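Local coordinates for protein response regulator (Helicobacter pylori, PDB 2PLN) that probably regulates transcription as an orphan response regulator, with a CheY-like receiver domain, the part seen here, joined in the full protein to a DNA-binding domain, at residues Y117-I120 / K121-V124; D46-S50 / L51-E55. All blocks are in the same frame, centred on the assembly; numbering follows the deposited sequence.

Both contacts are helix N-termini of the receiver domain, a CheY-like fold in which five parallel strands run in the order 2-1-3-4-5. Contact 2 comes first along the chain, where strand 44-48, at one edge of the sheet, turns into helix 51-60. Contact 1 follows much later, where the loop after strand 111-114, at the other edge, enters helix 120-130. Their centres lie 21 Å apart on opposite sides of the chain's centre, and their nearest atoms are about 10 Å from each other. Each uses a serine N-cap, yet only contact 1 is reached by the second subunit; no other chain of the assembly touches contact 2.

Contact 1 (Y117-I120 / K121-V124); sequences YRSI and KALV
Ser119 caps the N-terminus of helix 120-130, its OG accepting from Ala122 N at 3.0 Å with an N-H...O angle of 168°. The hydroxyl reaches that amide because chi1 of 86° sets OG between the backbone N and carbonyl carbon of its own residue. Two backbone bonds then start the helix: Leu123 N donates to Ser119 O at 2.9 Å, and Val124 N to Ile120 O at 2.8 Å. Ser119 OG also hydrogen-bonds to Ser98 OG of the second subunit, while Arg118 NH1 forms a salt bridge with Glu101 of that subunit.

Farther out, the methyl CD2 of Leu123 sits over one face of the Tyr117 ring, 3.6 Å from the centroid and 4° off the ring normal, a CH-pi contact over the ring centre. Leu123 CD1 is displaced toward one side, coming within 4.1 Å of Tyr117 CD2. Tyr117 OH is hydrogen-bonded to Ser92 OG, and both Tyr117 and Leu123 touch Met67 of strand 65-68. One turn along, Ile120 CG2 meets Val124 CG2 at 4.0 Å, while Ile120 also packs on helix 28-40.

The chemistry therefore divides the helix start in two: the cap hydroxyl and the Arg118 salt bridge, with packing from Lys121 and Ala122, meet the second subunit, whereas Tyr117, Leu123 and Ile120 pack against the body of the receiver domain.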
ATOM      1  N   TYR A 117     -11.487   5.847  -6.243  1.00 28.33           N
ATOM      2  CA  TYR A 117     -10.595   6.263  -5.145  1.00 27.75           C
ATOM      3  C   TYR A 117     -11.343   6.908  -3.965  1.00 28.97           C
ATOM      4  O   TYR A 117     -12.420   7.482  -4.149  1.00 29.46           O
ATOM      5  CB  TYR A 117      -9.484   7.207  -5.653  1.00 25.80           C
ATOM      6  CG  TYR A 117      -8.702   6.654  -6.818  1.00 24.67           C
ATOM      7  CD1 TYR A 117      -8.848   7.177  -8.110  1.00 21.94           C
ATOM      8  CD2 TYR A 117      -7.842   5.580  -6.642  1.00 24.53           C
ATOM      9  CE1 TYR A 117      -8.148   6.651  -9.176  1.00 19.49           C
ATOM     10  CE2 TYR A 117      -7.129   5.059  -7.709  1.00 23.89           C
ATOM     11  CZ  TYR A 117      -7.281   5.587  -8.967  1.00 22.56           C
ATOM     12  OH  TYR A 117      -6.560   5.032 -10.000  1.00 19.80           O
ATOM     13  N   ARG A 118     -10.761   6.821  -2.761  1.00 29.70           N
ATOM     14  CA  ARG A 118     -11.350   7.423  -1.555  1.00 29.68           C
ATOM     15  C   ARG A 118     -11.524   8.929  -1.750  1.00 29.15           C
ATOM     16  O   ARG A 118     -12.552   9.521  -1.375  1.00 29.77           O
ATOM     17  CB  ARG A 118     -10.498   7.126  -0.311  1.00 30.55           C
ATOM     18  CG  ARG A 118     -11.269   7.233   1.002  1.00 32.46           C
ATOM     19  CD  ARG A 118     -10.760   6.347   2.136  1.00 35.54           C
ATOM     20  NE  ARG A 118     -11.204   4.955   2.011  1.00 39.19           N
ATOM     21  CZ  ARG A 118     -10.442   3.957   1.563  1.00 39.72           C
ATOM     22  NH1 ARG A 118      -9.189   4.188   1.197  1.00 41.89           N
ATOM     23  NH2 ARG A 118     -10.919   2.719   1.482  1.00 42.06           N
ATOM     24  N   SER A 119     -10.507   9.531  -2.354  1.00 27.37           N
ATOM     25  CA  SER A 119     -10.444  10.954  -2.677  1.00 24.81           C
ATOM     26  C   SER A 119      -9.133  11.167  -3.394  1.00 23.14           C
ATOM     27  O   SER A 119      -8.187  10.347  -3.248  1.00 22.33           O
ATOM     28  CB  SER A 119     -10.535  11.851  -1.421  1.00 24.87           C
ATOM     29  OG  SER A 119      -9.302  12.103  -0.768  1.00 23.57           O
ATOM     30  N   ILE A 120      -9.053  12.258  -4.150  1.00 21.21           N
ATOM     31  CA  ILE A 120      -7.760  12.656  -4.745  1.00 19.76           C
ATOM     32  C   ILE A 120      -6.685  12.877  -3.664  1.00 19.15           C
ATOM     33  O   ILE A 120      -5.563  12.378  -3.816  1.00 18.60           O
ATOM     34  CB  ILE A 120      -7.926  13.892  -5.671  1.00 19.71           C
ATOM     35  CG1 ILE A 120      -8.810  13.552  -6.874  1.00 20.48           C
ATOM     36  CG2 ILE A 120      -6.544  14.503  -6.014  1.00 19.37           C
ATOM     37  CD1 ILE A 120      -8.284  12.523  -7.847  1.00 20.22           C
ATOM     38  N   LYS A 121      -7.022  13.571  -2.558  1.00 18.32           N
ATOM     39  CA  LYS A 121      -6.049  13.840  -1.499  1.00 18.62           C
ATOM     40  C   LYS A 121      -5.497  12.543  -0.846  1.00 17.17           C
ATOM     41  O   LYS A 121      -4.312  12.448  -0.577  1.00 16.50           O
ATOM     42  CB  LYS A 121      -6.628  14.783  -0.411  1.00 18.63           C
ATOM     43  CG  LYS A 121      -6.532  16.282  -0.765  1.00 19.54           C
ATOM     44  CD  LYS A 121      -7.009  17.162   0.409  1.00 20.99           C
ATOM     45  CE  LYS A 121      -7.416  18.545  -0.117  1.00 25.89           C
ATOM     46  NZ  LYS A 121      -7.936  19.430   0.980  1.00 29.63           N
ATOM     47  N   ALA A 122      -6.373  11.581  -0.596  1.00 16.99           N
ATOM     48  CA  ALA A 122      -5.978  10.276  -0.049  1.00 16.06           C
ATOM     49  C   ALA A 122      -5.119   9.500  -1.066  1.00 15.63           C
ATOM     50  O   ALA A 122      -4.145   8.844  -0.679  1.00 15.74           O
ATOM     51  CB  ALA A 122      -7.214   9.468   0.326  1.00 16.96           C
ATOM     52  N   LEU A 123      -5.506   9.522  -2.341  1.00 15.00           N
ATOM     53  CA  LEU A 123      -4.699   8.871  -3.380  1.00 14.16           C
ATOM     54  C   LEU A 123      -3.297   9.504  -3.472  1.00 13.77           C
ATOM     55  O   LEU A 123      -2.286   8.802  -3.539  1.00 11.77           O
ATOM     56  CB  LEU A 123      -5.418   8.947  -4.734  1.00 14.80           C
ATOM     57  CG  LEU A 123      -4.603   8.457  -5.934  1.00 14.94           C
ATOM     58  CD1 LEU A 123      -4.080   7.000  -5.699  1.00 12.97           C
ATOM     59  CD2 LEU A 123      -5.499   8.570  -7.172  1.00 17.06           C
ATOM     60  N   VAL A 124      -3.245  10.835  -3.453  1.00 12.78           N
ATOM     61  CA  VAL A 124      -1.974  11.556  -3.475  1.00 12.88           C
ATOM     62  C   VAL A 124      -1.085  11.262  -2.264  1.00 13.03           C
ATOM     63  O   VAL A 124       0.141  11.091  -2.404  1.00 13.82           O
ATOM     64  CB  VAL A 124      -2.201  13.083  -3.703  1.00 13.47           C
ATOM     65  CG1 VAL A 124      -0.935  13.867  -3.468  1.00 13.26           C
ATOM     66  CG2 VAL A 124      -2.805  13.316  -5.126  1.00 12.14           C
TER

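Contact 2 (D46-S50 / L51-E55); sequences DVTES and LEDGE
Ser50 caps helix 51-60 through Asp53, and Thr48 reaches the same aspartate from the end of strand 44-48, a beta-to-alpha connection of the receiver fold in which an ST turn leads into a serine N-cap. Among the side-chain hydrogen bonds, Ser50 OG accepts from Asp53 N at 2.9 Å, with an N-H...O angle of 167°; this is the capping bond. Thr48 OG1 has two roles: it accepts from Ser50 N at 3.2 Å, closing the ST turn, and donates to Asp53 OD1. With chi1 of -180° placing OG1 opposite the backbone N of Thr48, one hydroxyl can serve both the turn and the helix.

Backbone bonding continues the first turn, with Gly54 N donating to Ser50 O at 2.9 Å and Glu55 N to Leu51 O.

Apolar contact is modest: Thr48 CG2 lies 3.8 Å from Gly54 CA, and the Leu51 side chain packs on Phe76 of helix 73-83. Thr48 itself hydrogen-bonds through its backbone to Leu23 and Glu25, holding the end of its strand beside strand 20-24.

As for charge, Glu49 OE2 stands 4.6 Å from Asp53 OD1, a mild repulsion probably offset at Asp53 by the Thr48 donor. The carboxylate-hydroxyl bond is short, with Thr48 OG1 2.5 Å from Asp53 OD1, and it uses the anti lone pair of OD1, directed away from OD2.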
ATOM      1  N   ASP A  46       2.426  12.840 -16.139  1.00 17.29           N
ATOM      2  CA  ASP A  46       1.917  12.668 -17.504  1.00 17.63           C
ATOM      3  C   ASP A  46       0.778  11.695 -17.484  1.00 17.32           C
ATOM      4  O   ASP A  46       0.928  10.599 -16.937  1.00 17.31           O
ATOM      5  CB  ASP A  46       2.990  12.091 -18.428  1.00 18.35           C
ATOM      6  CG  ASP A  46       4.179  13.010 -18.588  1.00 20.13           C
ATOM      7  OD1 ASP A  46       3.966  14.225 -18.598  1.00 21.98           O
ATOM      8  OD2 ASP A  46       5.360  12.600 -18.681  1.00 22.09           O
ATOM      9  N   VAL A  47      -0.332  12.067 -18.122  1.00 16.86           N
ATOM     10  CA  VAL A  47      -1.471  11.165 -18.274  1.00 17.24           C
ATOM     11  C   VAL A  47      -1.482  10.610 -19.691  1.00 17.60           C
ATOM     12  O   VAL A  47      -1.314  11.352 -20.658  1.00 17.04           O
ATOM     13  CB  VAL A  47      -2.838  11.849 -17.990  1.00 18.13           C
ATOM     14  CG1 VAL A  47      -3.972  10.846 -18.086  1.00 18.06           C
ATOM     15  CG2 VAL A  47      -2.848  12.478 -16.598  1.00 18.25           C
ATOM     16  N   THR A  48      -1.653   9.300 -19.800  1.00 17.26           N
ATOM     17  CA  THR A  48      -1.924   8.679 -21.091  1.00 18.53           C
ATOM     18  C   THR A  48      -3.078   7.698 -20.981  1.00 18.99           C
ATOM     19  O   THR A  48      -3.256   7.051 -19.963  1.00 18.02           O
ATOM     20  CB  THR A  48      -0.643   8.045 -21.716  1.00 18.56           C
ATOM     21  OG1 THR A  48      -0.987   7.457 -22.978  1.00 19.80           O
ATOM     22  CG2 THR A  48      -0.111   6.855 -20.881  1.00 16.62           C
ATOM     23  N   GLU A  49      -3.880   7.612 -22.029  1.00 19.78           N
ATOM     24  CA  GLU A  49      -4.986   6.665 -22.087  1.00 21.66           C
ATOM     25  C   GLU A  49      -4.560   5.311 -22.654  1.00 21.81           C
ATOM     26  O   GLU A  49      -5.358   4.346 -22.712  1.00 22.63           O
ATOM     27  CB  GLU A  49      -6.076   7.273 -22.987  1.00 23.08           C
ATOM     28  CG  GLU A  49      -5.526   7.896 -24.280  1.00 28.24           C
ATOM     29  CD  GLU A  49      -4.671   9.161 -24.054  1.00 30.97           C
ATOM     30  OE1 GLU A  49      -5.154  10.125 -23.426  1.00 37.71           O
ATOM     31  OE2 GLU A  49      -3.514   9.216 -24.499  1.00 32.38           O
ATOM     32  N   SER A  50      -3.312   5.228 -23.104  1.00 21.01           N
ATOM     33  CA  SER A  50      -2.831   4.034 -23.781  1.00 20.73           C
ATOM     34  C   SER A  50      -1.716   3.343 -23.008  1.00 20.45           C
ATOM     35  O   SER A  50      -0.689   3.944 -22.678  1.00 19.74           O
ATOM     36  CB  SER A  50      -2.387   4.396 -25.208  1.00 21.02           C
ATOM     37  OG  SER A  50      -1.448   3.455 -25.721  1.00 21.13           O
ATOM     38  N   LEU A  51      -1.919   2.068 -22.710  1.00 19.99           N
ATOM     39  CA  LEU A  51      -0.868   1.305 -22.038  1.00 20.47           C
ATOM     40  C   LEU A  51       0.386   1.134 -22.919  1.00 20.29           C
ATOM     41  O   LEU A  51       1.498   1.211 -22.405  1.00 19.65           O
ATOM     42  CB  LEU A  51      -1.393  -0.043 -21.536  1.00 20.42           C
ATOM     43  CG  LEU A  51      -0.410  -0.858 -20.703  1.00 22.18           C
ATOM     44  CD1 LEU A  51      -1.140  -1.654 -19.599  1.00 23.60           C
ATOM     45  CD2 LEU A  51       0.399  -1.755 -21.621  1.00 23.55           C
ATOM     46  N   GLU A  52       0.211   0.926 -24.231  1.00 20.22           N
ATOM     47  CA  GLU A  52       1.368   0.822 -25.149  1.00 20.65           C
ATOM     48  C   GLU A  52       2.170   2.147 -25.216  1.00 19.65           C
ATOM     49  O   GLU A  52       3.406   2.157 -25.206  1.00 18.77           O
ATOM     50  CB  GLU A  52       0.941   0.290 -26.535  1.00 22.42           C
ATOM     51  CG  GLU A  52       0.245   1.295 -27.430  1.00 27.94           C
ATOM     52  CD  GLU A  52      -0.815   0.648 -28.336  1.00 30.04           C
ATOM     53  OE1 GLU A  52      -0.433  -0.079 -29.299  1.00 35.73           O
ATOM     54  OE2 GLU A  52      -2.036   0.873 -28.072  1.00 38.84           O
ATOM     55  N   ASP A  53       1.448   3.257 -25.236  1.00 18.37           N
ATOM     56  CA  ASP A  53       2.049   4.575 -25.124  1.00 19.03           C
ATOM     57  C   ASP A  53       2.844   4.747 -23.821  1.00 18.36           C
ATOM     58  O   ASP A  53       4.014   5.177 -23.830  1.00 18.25           O
ATOM     59  CB  ASP A  53       0.953   5.638 -25.204  1.00 19.25           C
ATOM     60  CG  ASP A  53       1.505   7.051 -25.259  1.00 23.99           C
ATOM     61  OD1 ASP A  53       0.903   7.942 -24.619  1.00 25.49           O
ATOM     62  OD2 ASP A  53       2.532   7.370 -25.906  1.00 28.18           O
ATOM     63  N   GLY A  54       2.197   4.421 -22.701  1.00 17.15           N
ATOM     64  CA  GLY A  54       2.852   4.473 -21.389  1.00 15.84           C
ATOM     65  C   GLY A  54       4.115   3.642 -21.300  1.00 14.71           C
ATOM     66  O   GLY A  54       5.144   4.110 -20.809  1.00 13.94           O
ATOM     67  N   GLU A  55       4.063   2.406 -21.786  1.00 13.98           N
ATOM     68  CA  GLU A  55       5.228   1.558 -21.738  1.00 14.00           C
ATOM     69  C   GLU A  55       6.400   2.165 -22.520  1.00 14.49           C
ATOM     70  O   GLU A  55       7.536   2.151 -22.054  1.00 15.02           O
ATOM     71  CB  GLU A  55       4.890   0.192 -22.286  1.00 14.94           C
ATOM     72  CG  GLU A  55       5.865  -0.855 -21.845  1.00 15.62           C
ATOM     73  CD  GLU A  55       5.504  -2.244 -22.326  1.00 17.97           C
ATOM     74  OE1 GLU A  55       4.366  -2.490 -22.799  1.00 19.21           O
ATOM     75  OE2 GLU A  55       6.390  -3.090 -22.224  1.00 19.35           O
TER